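Local coordinates for protein 6-phospho-beta-d glycosidase (Streptococcus pyogenes, PDB 5FOO) that probably hydrolyses 6-phospho-beta-glycosides as a glycoside hydrolase family 1 enzyme, and binds 6-phosphocyclophellitol in its pocket, at residues 192-197 with 284-289; 264-269 with 274-279; 421-426 with 430-435. The protein carries 1 engineered substitution. All coordinates share one frame; numbering follows the deposited sequence.

Contact 1 of 3, residues 192-197 with 284-289; sequences VAYNLA and ALIAEN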
loop_
_atom_site.group_PDB
_atom_site.type_symbol
_atom_site.label_atom_id
_atom_site.label_comp_id
_atom_site.label_asym_id
_atom_site.label_seq_id
_atom_site.Cartn_x
_atom_site.Cartn_y
_atom_site.Cartn_z
ATOM N N VAL A 192 -12.969 11.039 -6.635
ATOM C CA VAL A 192 -11.625 10.757 -6.125
ATOM C C VAL A 192 -11.017 9.484 -6.720
ATOM O O VAL A 192 -9.841 9.520 -7.108
ATOM C CB VAL A 192 -11.590 10.782 -4.586
ATOM C CG1 VAL A 192 -10.312 10.213 -3.979
ATOM C CG2 VAL A 192 -11.702 12.246 -4.107
ATOM N N ALA A 193 -11.803 8.395 -6.812
ATOM C CA ALA A 193 -11.339 7.170 -7.415
ATOM C C ALA A 193 -10.933 7.376 -8.885
ATOM O O ALA A 193 -9.848 6.961 -9.285
ATOM C CB ALA A 193 -12.384 6.099 -7.297
ATOM N N TYR A 194 -11.783 8.051 -9.669
ATOM C CA TYR A 194 -11.392 8.371 -11.047
ATOM C C TYR A 194 -10.103 9.224 -11.068
ATOM O O TYR A 194 -9.195 8.980 -11.880
ATOM C CB TYR A 194 -12.508 9.091 -11.792
ATOM C CG TYR A 194 -12.123 9.641 -13.136
ATOM C CD1 TYR A 194 -11.579 10.868 -13.256
ATOM C CD2 TYR A 194 -12.332 8.890 -14.289
ATOM C CE1 TYR A 194 -11.212 11.371 -14.508
ATOM C CE2 TYR A 194 -11.990 9.363 -15.545
ATOM C CZ TYR A 194 -11.406 10.594 -15.651
ATOM O OH TYR A 194 -11.080 11.011 -16.868
ATOM N N ASN A 195 -10.011 10.197 -10.150
ATOM C CA ASN A 195 -8.907 11.133 -10.181
ATOM C C ASN A 195 -7.592 10.425 -9.812
ATOM O O ASN A 195 -6.549 10.706 -10.402
ATOM C CB ASN A 195 -9.152 12.344 -9.287
ATOM C CG ASN A 195 -10.189 13.316 -9.856
ATOM O OD1 ASN A 195 -10.683 13.189 -10.998
ATOM N ND2 ASN A 195 -10.524 14.297 -9.046
ATOM N N LEU A 196 -7.652 9.464 -8.888
ATOM C CA LEU A 196 -6.463 8.647 -8.537
ATOM C C LEU A 196 -5.959 7.764 -9.681
ATOM O O LEU A 196 -4.727 7.637 -9.922
ATOM C CB LEU A 196 -6.749 7.841 -7.285
ATOM C CG LEU A 196 -6.799 8.713 -6.041
ATOM C CD1 LEU A 196 -7.438 7.903 -4.930
ATOM C CD2 LEU A 196 -5.427 9.155 -5.599
ATOM N N ALA A 197 -6.910 7.190 -10.410
ATOM C CA ALA A 197 -6.607 6.384 -11.590
ATOM C C ALA A 197 -6.014 7.220 -12.737
ATOM O O ALA A 197 -5.086 6.785 -13.367
ATOM C CB ALA A 197 -7.846 5.691 -12.085
ATOM N N ALA A 284 -8.337 8.557 -22.991
ATOM C CA ALA A 284 -7.292 8.105 -23.925
ATOM C C ALA A 284 -5.916 8.098 -23.230
ATOM O O ALA A 284 -5.127 7.167 -23.446
ATOM C CB ALA A 284 -7.273 9.000 -25.171
ATOM N N LEU A 285 -5.649 9.073 -22.355
ATOM C CA LEU A 285 -4.395 9.069 -21.539
ATOM C C LEU A 285 -4.351 7.805 -20.710
ATOM O O LEU A 285 -3.337 7.114 -20.702
ATOM C CB LEU A 285 -4.267 10.321 -20.659
ATOM C CG LEU A 285 -3.068 11.253 -20.694
ATOM C CD1 LEU A 285 -2.417 11.313 -22.071
ATOM C CD2 LEU A 285 -3.466 12.674 -20.260
ATOM N N ILE A 286 -5.475 7.414 -20.101
ATOM C CA ILE A 286 -5.549 6.205 -19.286
ATOM C C ILE A 286 -5.334 4.939 -20.139
ATOM O O ILE A 286 -4.623 4.034 -19.729
ATOM C CB ILE A 286 -6.871 6.160 -18.442
ATOM C CG1 ILE A 286 -6.900 7.308 -17.433
ATOM C CG2 ILE A 286 -7.034 4.825 -17.742
ATOM C CD1 ILE A 286 -8.270 7.614 -16.788
ATOM N N ALA A 287 -5.928 4.900 -21.331
ATOM C CA ALA A 287 -5.791 3.768 -22.214
ATOM C C ALA A 287 -4.317 3.620 -22.714
ATOM O O ALA A 287 -3.834 2.489 -22.963
ATOM C CB ALA A 287 -6.721 3.916 -23.413
ATOM N N GLU A 288 -3.625 4.742 -22.797
ATOM C CA GLU A 288 -2.284 4.754 -23.343
ATOM C C GLU A 288 -1.137 4.656 -22.325
ATOM O O GLU A 288 0.009 4.521 -22.738
ATOM C CB GLU A 288 -2.105 5.999 -24.091
ATOM C CG GLU A 288 -2.838 5.987 -25.396
ATOM C CD GLU A 288 -2.835 7.341 -26.051
ATOM O OE1 GLU A 288 -2.088 8.224 -25.596
ATOM O OE2 GLU A 288 -3.642 7.511 -26.962
ATOM N N ASN A 289 -1.444 4.676 -21.025
ATOM C CA ASN A 289 -0.430 4.806 -19.960
ATOM C C ASN A 289 -0.796 3.879 -18.836
ATOM O O ASN A 289 -1.474 4.277 -17.856
ATOM C CB ASN A 289 -0.362 6.221 -19.497
ATOM C CG ASN A 289 0.149 7.156 -20.577
ATOM O OD1 ASN A 289 -0.599 7.859 -21.299
ATOM N ND2 ASN A 289 1.415 7.184 -20.684
#
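Ile286 reaches out from helix 280-288, lays its CD1 against Tyr194 and passes Ala197 more loosely with CG1; the two partners lie three residues apart on helix 186-208. Its CG1 branch is extended (chi2 165°), carrying CD1 to within 4.3 Å of Tyr194 CE2. This methyl meets the phenol ring obliquely. Ile286 CG1 comes no nearer than 4.5 Å to the backbone oxygen Ala197 O. No hydrogen bond joins the two segments; the CA atoms of Ala197 and Ile286 are 7.8 Å apart, and the contact rests on the one side chain of Ile286. The three touching residues are all buried, whereas Ala287 and Glu288 lie exposed on the outer side of helix 280-288 and contribute nothing to the junction. Tyr194 is held from elsewhere as well: its ring stacks on Trp276, and its OH is hydrogen-bonded to Glu282, one turn before Ile286 on the same helix, so that a polar link supplements the sparse apolar one. Farther along helix 186-208, Ile286 packs on Ala201 and Leu285 on Lys202 and Gln205. Within 192-197, Ala193, Leu196 and Ala197 meet Phe252 of helix 235-258, and Ala193 and Leu196 also touch Val170 of helix 166-174.

Contact 2 of 3, residues 264-269 with 274-279; sequences ELVAVL and VLWQST
Trp276 and Leu269 meet through contrasting torsions: CG of Trp276 stands between its own backbone N and carbonyl carbon (chi1 47°), bringing the six-membered part of the indole back to Val266 and Leu269, while CG of Leu269 lies anti to its carbonyl carbon (chi1 -67°), which places CD1 on Trp276 and CD2 on Val274. Leu269 CD1 comes to 3.6 Å from Trp276 CZ3, obliquely to the indole, and CD2 packs 3.8 Å from Val274 CG2. One turn earlier, Val266 CG2 reaches Trp276 CZ2 at 3.9 Å. Leu275 lies alongside, its CD1 3.9 Å from Leu269 CB and, at the same time, over one face of the Trp276 ring toward the rim. The backbone secures this return with a nearly straight hydrogen bond from Val274 N to Leu269 O (2.9 Å, 166° at the hydrogen), a six-to-one spacing like that of a Schellman motif at a helix C-terminus. Beyond the two segments, Trp276 meets Phe261, and Leu269 and Val274 both touch Trp317. The interface is therefore almost wholly apolar, with one backbone bond satisfying a carbonyl near the helix end; Leu269, set against Val274, Leu275 and Trp276, carries the largest share of the contact.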
loop_
_atom_site.group_PDB
_atom_site.type_symbol
_atom_site.label_atom_id
_atom_site.label_comp_id
_atom_site.label_asym_id
_atom_site.label_seq_id
_atom_site.Cartn_x
_atom_site.Cartn_y
_atom_site.Cartn_z
ATOM N N GLU A 264 -19.444 -2.648 -16.543
ATOM C CA GLU A 264 -20.519 -2.959 -15.628
ATOM C C GLU A 264 -20.534 -2.005 -14.429
ATOM O O GLU A 264 -21.611 -1.615 -13.977
ATOM C CB GLU A 264 -20.460 -4.423 -15.187
ATOM C CG GLU A 264 -21.707 -4.869 -14.454
ATOM C CD GLU A 264 -21.634 -6.299 -13.937
ATOM O OE1 GLU A 264 -20.699 -7.064 -14.274
ATOM O OE2 GLU A 264 -22.542 -6.679 -13.178
ATOM N N LEU A 265 -19.341 -1.611 -13.950
ATOM C CA LEU A 265 -19.247 -0.723 -12.827
ATOM C C LEU A 265 -19.742 0.659 -13.214
ATOM O O LEU A 265 -20.517 1.262 -12.491
ATOM C CB LEU A 265 -17.825 -0.677 -12.180
ATOM C CG LEU A 265 -17.636 0.379 -11.080
ATOM C CD1 LEU A 265 -18.536 0.055 -9.871
ATOM C CD2 LEU A 265 -16.171 0.480 -10.664
ATOM N N VAL A 266 -19.224 1.170 -14.316
ATOM C CA VAL A 266 -19.719 2.357 -14.933
ATOM C C VAL A 266 -21.257 2.413 -15.049
ATOM O O VAL A 266 -21.806 3.437 -14.718
ATOM C CB VAL A 266 -19.103 2.569 -16.335
ATOM C CG1 VAL A 266 -19.823 3.642 -17.140
ATOM C CG2 VAL A 266 -17.658 3.029 -16.182
ATOM N N ALA A 267 -21.922 1.377 -15.560
ATOM C CA ALA A 267 -23.416 1.375 -15.634
ATOM C C ALA A 267 -24.052 1.489 -14.225
ATOM O O ALA A 267 -24.988 2.248 -14.050
ATOM C CB ALA A 267 -23.929 0.112 -16.346
ATOM N N VAL A 268 -23.503 0.828 -13.201
ATOM C CA VAL A 268 -24.050 0.995 -11.856
ATOM C C VAL A 268 -23.920 2.439 -11.361
ATOM O O VAL A 268 -24.882 3.039 -10.828
ATOM C CB VAL A 268 -23.469 -0.026 -10.867
ATOM C CG1 VAL A 268 -23.910 0.245 -9.421
ATOM C CG2 VAL A 268 -23.825 -1.462 -11.306
ATOM N N LEU A 269 -22.739 3.000 -11.530
ATOM C CA LEU A 269 -22.464 4.342 -10.997
ATOM C C LEU A 269 -23.373 5.374 -11.662
ATOM O O LEU A 269 -23.884 6.249 -10.980
ATOM C CB LEU A 269 -20.987 4.743 -11.206
ATOM C CG LEU A 269 -20.000 3.902 -10.397
ATOM C CD1 LEU A 269 -18.609 4.325 -10.841
ATOM C CD2 LEU A 269 -20.174 4.081 -8.889
ATOM N N VAL A 274 -23.931 8.797 -9.617
ATOM C CA VAL A 274 -22.688 9.195 -8.987
ATOM C C VAL A 274 -21.447 9.019 -9.855
ATOM O O VAL A 274 -20.331 9.181 -9.361
ATOM C CB VAL A 274 -22.481 8.463 -7.620
ATOM C CG1 VAL A 274 -23.554 8.912 -6.609
ATOM C CG2 VAL A 274 -22.460 6.946 -7.778
ATOM N N LEU A 275 -21.633 8.732 -11.132
ATOM C CA LEU A 275 -20.528 8.582 -12.054
ATOM C C LEU A 275 -19.606 9.830 -12.084
ATOM O O LEU A 275 -20.069 10.973 -12.050
ATOM C CB LEU A 275 -21.023 8.247 -13.460
ATOM C CG LEU A 275 -19.950 7.904 -14.524
ATOM C CD1 LEU A 275 -19.268 6.563 -14.239
ATOM C CD2 LEU A 275 -20.573 7.905 -15.906
ATOM N N TRP A 276 -18.297 9.562 -12.084
ATOM C CA TRP A 276 -17.258 10.578 -12.177
ATOM C C TRP A 276 -17.432 11.414 -13.416
ATOM O O TRP A 276 -18.035 10.997 -14.387
ATOM C CB TRP A 276 -15.822 9.946 -12.201
ATOM C CG TRP A 276 -15.680 8.786 -13.165
ATOM C CD1 TRP A 276 -15.720 8.828 -14.534
ATOM C CD2 TRP A 276 -15.567 7.421 -12.806
ATOM N NE1 TRP A 276 -15.672 7.574 -15.046
ATOM C CE2 TRP A 276 -15.503 6.680 -14.019
ATOM C CE3 TRP A 276 -15.444 6.755 -11.576
ATOM C CZ2 TRP A 276 -15.297 5.302 -14.056
ATOM C CZ3 TRP A 276 -15.269 5.345 -11.596
ATOM C CH2 TRP A 276 -15.205 4.642 -12.825
ATOM N N GLN A 277 -16.876 12.597 -13.350
ATOM C CA GLN A 277 -16.683 13.429 -14.532
ATOM C C GLN A 277 -15.372 13.060 -15.245
ATOM O O GLN A 277 -14.286 13.162 -14.655
ATOM C CB GLN A 277 -16.603 14.902 -14.095
ATOM C CG GLN A 277 -17.938 15.514 -13.798
ATOM C CD GLN A 277 -18.735 15.773 -15.079
ATOM O OE1 GLN A 277 -18.258 16.478 -15.988
ATOM N NE2 GLN A 277 -19.941 15.190 -15.176
ATOM N N SER A 278 -15.441 12.728 -16.528
ATOM C CA SER A 278 -14.251 12.459 -17.278
ATOM C C SER A 278 -14.254 13.267 -18.568
ATOM O O SER A 278 -15.250 13.841 -18.899
ATOM C CB SER A 278 -14.234 10.969 -17.565
ATOM O OG SER A 278 -15.192 10.650 -18.542
ATOM N N THR A 279 -13.144 13.316 -19.290
ATOM C CA THR A 279 -13.118 13.819 -20.672
ATOM C C THR A 279 -12.586 12.750 -21.597
ATOM O O THR A 279 -11.889 11.824 -21.157
ATOM C CB THR A 279 -12.281 15.097 -20.827
ATOM O OG1 THR A 279 -10.894 14.778 -20.750
ATOM C CG2 THR A 279 -12.634 16.133 -19.727
#

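Contact 3 of 3, residues 421-426 with 430-435; sequences GWSWLN and NRYGLV. With JAZ (6-phosphocyclophellitol), chain G.
Ser423 and Tyr432 approach each other beside the phosphate of 6-phosphocyclophellitol, with Ser423 OG 4.2 Å from Tyr432 CE1. Tyr432 OH is modelled as a hydrogen bond donor to phosphate oxygen O13 at 2.4 Å, too short for its length to be trusted; O13 lies at the edge of the phenol ring near its plane. Ser423 OG is modelled 2.6 Å from O12, but its CB is too close to the same oxygen, which leaves the exact placing of this side chain doubtful. Trp424 holds the cyclitol instead: its NE1 donates to O16 at 3.0 Å, with the acceptor in the plane of the indole. Behind this first shell the two segments are joined by water. One molecule accepts from Gly421 N and Tyr432 N, and a second donates to Gly421 O and Asn430 O at 2.7 and 2.9 Å; a third accepts from Asn430 N. Farther out, Asp420 accepts a hydrogen bond from Gly433 N and forms a salt bridge with Arg431, Gln18 bonds to both Trp422 O and the ligand, and the Tyr432 ring meets Trp416 edge-to-face. A serine and a tyrosine beside the phosphate, on the loop after the last barrel strand, are consistent with the phosphate site of family 1 6-phospho-beta-glycosidases.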
loop_
_atom_site.group_PDB
_atom_site.type_symbol
_atom_site.label_atom_id
_atom_site.label_comp_id
_atom_site.label_asym_id
_atom_site.label_seq_id
_atom_site.Cartn_x
_atom_site.Cartn_y
_atom_site.Cartn_z
ATOM N N GLY A 421 6.608 0.058 12.948
ATOM C CA GLY A 421 6.315 1.444 12.576
ATOM C C GLY A 421 4.963 1.971 13.056
ATOM O O GLY A 421 4.146 1.246 13.620
ATOM N N TRP A 422 4.701 3.212 12.716
ATOM C CA TRP A 422 3.511 3.917 13.165
ATOM C C TRP A 422 2.367 3.602 12.242
ATOM O O TRP A 422 2.436 4.004 11.096
ATOM C CB TRP A 422 3.820 5.408 13.144
ATOM C CG TRP A 422 2.757 6.275 13.665
ATOM C CD1 TRP A 422 2.354 6.411 14.998
ATOM C CD2 TRP A 422 1.916 7.141 12.906
ATOM N NE1 TRP A 422 1.353 7.367 15.080
ATOM C CE2 TRP A 422 1.053 7.810 13.822
ATOM C CE3 TRP A 422 1.809 7.441 11.536
ATOM C CZ2 TRP A 422 0.093 8.713 13.410
ATOM C CZ3 TRP A 422 0.850 8.358 11.138
ATOM C CH2 TRP A 422 0.018 8.999 12.088
ATOM N N SER A 423 1.333 2.855 12.700
ATOM C CA SER A 423 0.193 2.535 11.819
ATOM C C SER A 423 -1.037 3.475 12.012
ATOM O O SER A 423 -2.113 3.038 12.416
ATOM C CB SER A 423 -0.316 1.039 11.818
ATOM O OG SER A 423 0.517 -0.103 12.180
ATOM N N TRP A 424 -0.881 4.738 11.702
ATOM C CA TRP A 424 -2.004 5.596 11.478
ATOM C C TRP A 424 -2.752 5.732 12.869
ATOM O O TRP A 424 -2.089 5.838 13.940
ATOM C CB TRP A 424 -2.867 5.000 10.332
ATOM C CG TRP A 424 -2.033 4.576 9.124
ATOM C CD1 TRP A 424 -1.900 3.322 8.621
ATOM C CD2 TRP A 424 -1.236 5.438 8.268
ATOM N NE1 TRP A 424 -1.114 3.341 7.493
ATOM C CE2 TRP A 424 -0.678 4.617 7.261
ATOM C CE3 TRP A 424 -0.930 6.794 8.275
ATOM C CZ2 TRP A 424 0.200 5.111 6.296
ATOM C CZ3 TRP A 424 -0.061 7.315 7.278
ATOM C CH2 TRP A 424 0.494 6.463 6.309
ATOM N N LEU A 425 -4.080 5.609 12.864
ATOM C CA LEU A 425 -4.856 5.713 14.114
ATOM C C LEU A 425 -4.409 4.695 15.151
ATOM O O LEU A 425 -4.365 5.032 16.324
ATOM C CB LEU A 425 -6.355 5.626 13.848
ATOM C CG LEU A 425 -6.862 6.795 13.036
ATOM C CD1 LEU A 425 -8.316 6.554 12.709
ATOM C CD2 LEU A 425 -6.682 8.127 13.755
ATOM N N ASN A 426 -3.956 3.513 14.753
ATOM C CA ASN A 426 -3.445 2.565 15.738
ATOM C C ASN A 426 -2.031 2.733 16.198
ATOM O O ASN A 426 -1.549 1.960 17.082
ATOM C CB ASN A 426 -3.656 1.155 15.221
ATOM C CG ASN A 426 -5.088 0.910 14.901
ATOM O OD1 ASN A 426 -5.474 0.798 13.765
ATOM N ND2 ASN A 426 -5.891 0.924 15.906
ATOM N N ASN A 430 -0.354 -2.312 17.551
ATOM C CA ASN A 430 -0.020 -3.604 16.998
ATOM C C ASN A 430 1.294 -3.501 16.206
ATOM O O ASN A 430 1.442 -2.598 15.393
ATOM C CB ASN A 430 -1.113 -4.102 16.075
ATOM C CG ASN A 430 -2.495 -4.083 16.720
ATOM O OD1 ASN A 430 -3.386 -3.312 16.304
ATOM N ND2 ASN A 430 -2.691 -4.936 17.676
ATOM N N ARG A 431 2.224 -4.409 16.530
ATOM C CA ARG A 431 3.590 -4.457 15.980
ATOM C C ARG A 431 3.599 -5.484 14.873
ATOM O O ARG A 431 3.074 -6.559 15.061
ATOM C CB ARG A 431 4.591 -4.813 17.077
ATOM C CG ARG A 431 4.498 -3.965 18.371
ATOM C CD ARG A 431 4.723 -2.516 18.024
ATOM N NE ARG A 431 4.828 -1.615 19.168
ATOM C CZ ARG A 431 5.953 -1.186 19.701
ATOM N NH1 ARG A 431 7.153 -1.580 19.252
ATOM N NH2 ARG A 431 5.880 -0.358 20.721
ATOM N N TYR A 432 4.091 -5.075 13.710
ATOM C CA TYR A 432 4.271 -5.928 12.517
ATOM C C TYR A 432 5.750 -6.285 12.173
ATOM O O TYR A 432 5.995 -7.030 11.265
ATOM C CB TYR A 432 3.684 -5.208 11.281
ATOM C CG TYR A 432 2.165 -5.200 11.156
ATOM C CD1 TYR A 432 1.373 -4.248 11.805
ATOM C CD2 TYR A 432 1.520 -6.131 10.352
ATOM C CE1 TYR A 432 -0.023 -4.235 11.665
ATOM C CE2 TYR A 432 0.132 -6.126 10.196
ATOM C CZ TYR A 432 -0.649 -5.177 10.863
ATOM O OH TYR A 432 -2.031 -5.230 10.683
ATOM N N GLY A 433 6.727 -5.757 12.896
ATOM C CA GLY A 433 8.106 -5.830 12.475
ATOM C C GLY A 433 8.684 -7.214 12.549
ATOM O O GLY A 433 8.315 -8.047 13.435
ATOM N N LEU A 434 9.626 -7.466 11.650
ATOM C CA LEU A 434 10.604 -8.533 11.895
ATOM C C LEU A 434 11.595 -8.067 12.988
ATOM O O LEU A 434 12.264 -8.852 13.622
ATOM C CB LEU A 434 11.405 -8.772 10.608
ATOM C CG LEU A 434 10.652 -9.206 9.383
ATOM C CD1 LEU A 434 11.580 -9.133 8.174
ATOM C CD2 LEU A 434 10.046 -10.605 9.560
ATOM N N VAL A 435 11.737 -6.766 13.129
ATOM C CA VAL A 435 12.659 -6.142 14.050
ATOM C C VAL A 435 11.865 -5.181 14.920
ATOM O O VAL A 435 11.159 -4.305 14.427
ATOM C CB VAL A 435 13.728 -5.339 13.289
ATOM C CG1 VAL A 435 14.706 -4.660 14.253
ATOM C CG2 VAL A 435 14.475 -6.274 12.305
HETATM C C2 JAZ G . -0.466 -0.467 7.216
HETATM C C3 JAZ G . 0.155 -0.130 5.844
HETATM C C4 JAZ G . -0.788 -0.529 4.714
HETATM C C5 JAZ G . -1.141 -2.010 4.743
HETATM C C6 JAZ G . -1.644 -2.409 6.113
HETATM C C7 JAZ G . -0.702 -1.973 7.235
HETATM C C8 JAZ G . -1.135 -2.507 8.598
HETATM O O9 JAZ G . -2.407 -1.935 8.891
HETATM P P10 JAZ G . -2.798 -1.661 10.406
HETATM O O11 JAZ G . -4.140 -1.025 10.314
HETATM O O12 JAZ G . -1.713 -0.979 11.129
HETATM O O13 JAZ G . -2.869 -2.981 11.040
HETATM O O14 JAZ G . -2.972 -1.903 6.305
HETATM O O15 JAZ G . 0.444 -0.159 8.277
HETATM O O16 JAZ G . 0.343 1.263 5.814
HETATM O O17 JAZ G . -0.219 -0.184 3.462
HETATM O O HOH W 1 4.604 -2.153 13.031
HETATM O O HOH W 2 3.785 -0.924 15.186
HETATM O O HOH W 3 -0.511 -0.523 15.410
#

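Overall arrangement
From the N terminus, the chain has already laid down the first four strands of the eight-stranded barrel when it enters helix 186-208. It then forms strand 218-224 and helix 235-258, and contact 1 closes this long excursion by bringing helix 280-288 back to helix 186-208, just before strand 293-297. Contact 2 is a short closure within that excursion, folding the linker 274-279 onto helix 263-271; the two touch where Tyr194 meets Trp276, binding three peripheral helices together. Contact 3 comes later, in series, after the last barrel strand, 410-416. It lies on the opposite side of the chain's centre from contacts 1 and 2, its own centre about 32 Å from that of contact 1, and shapes the ligand pocket.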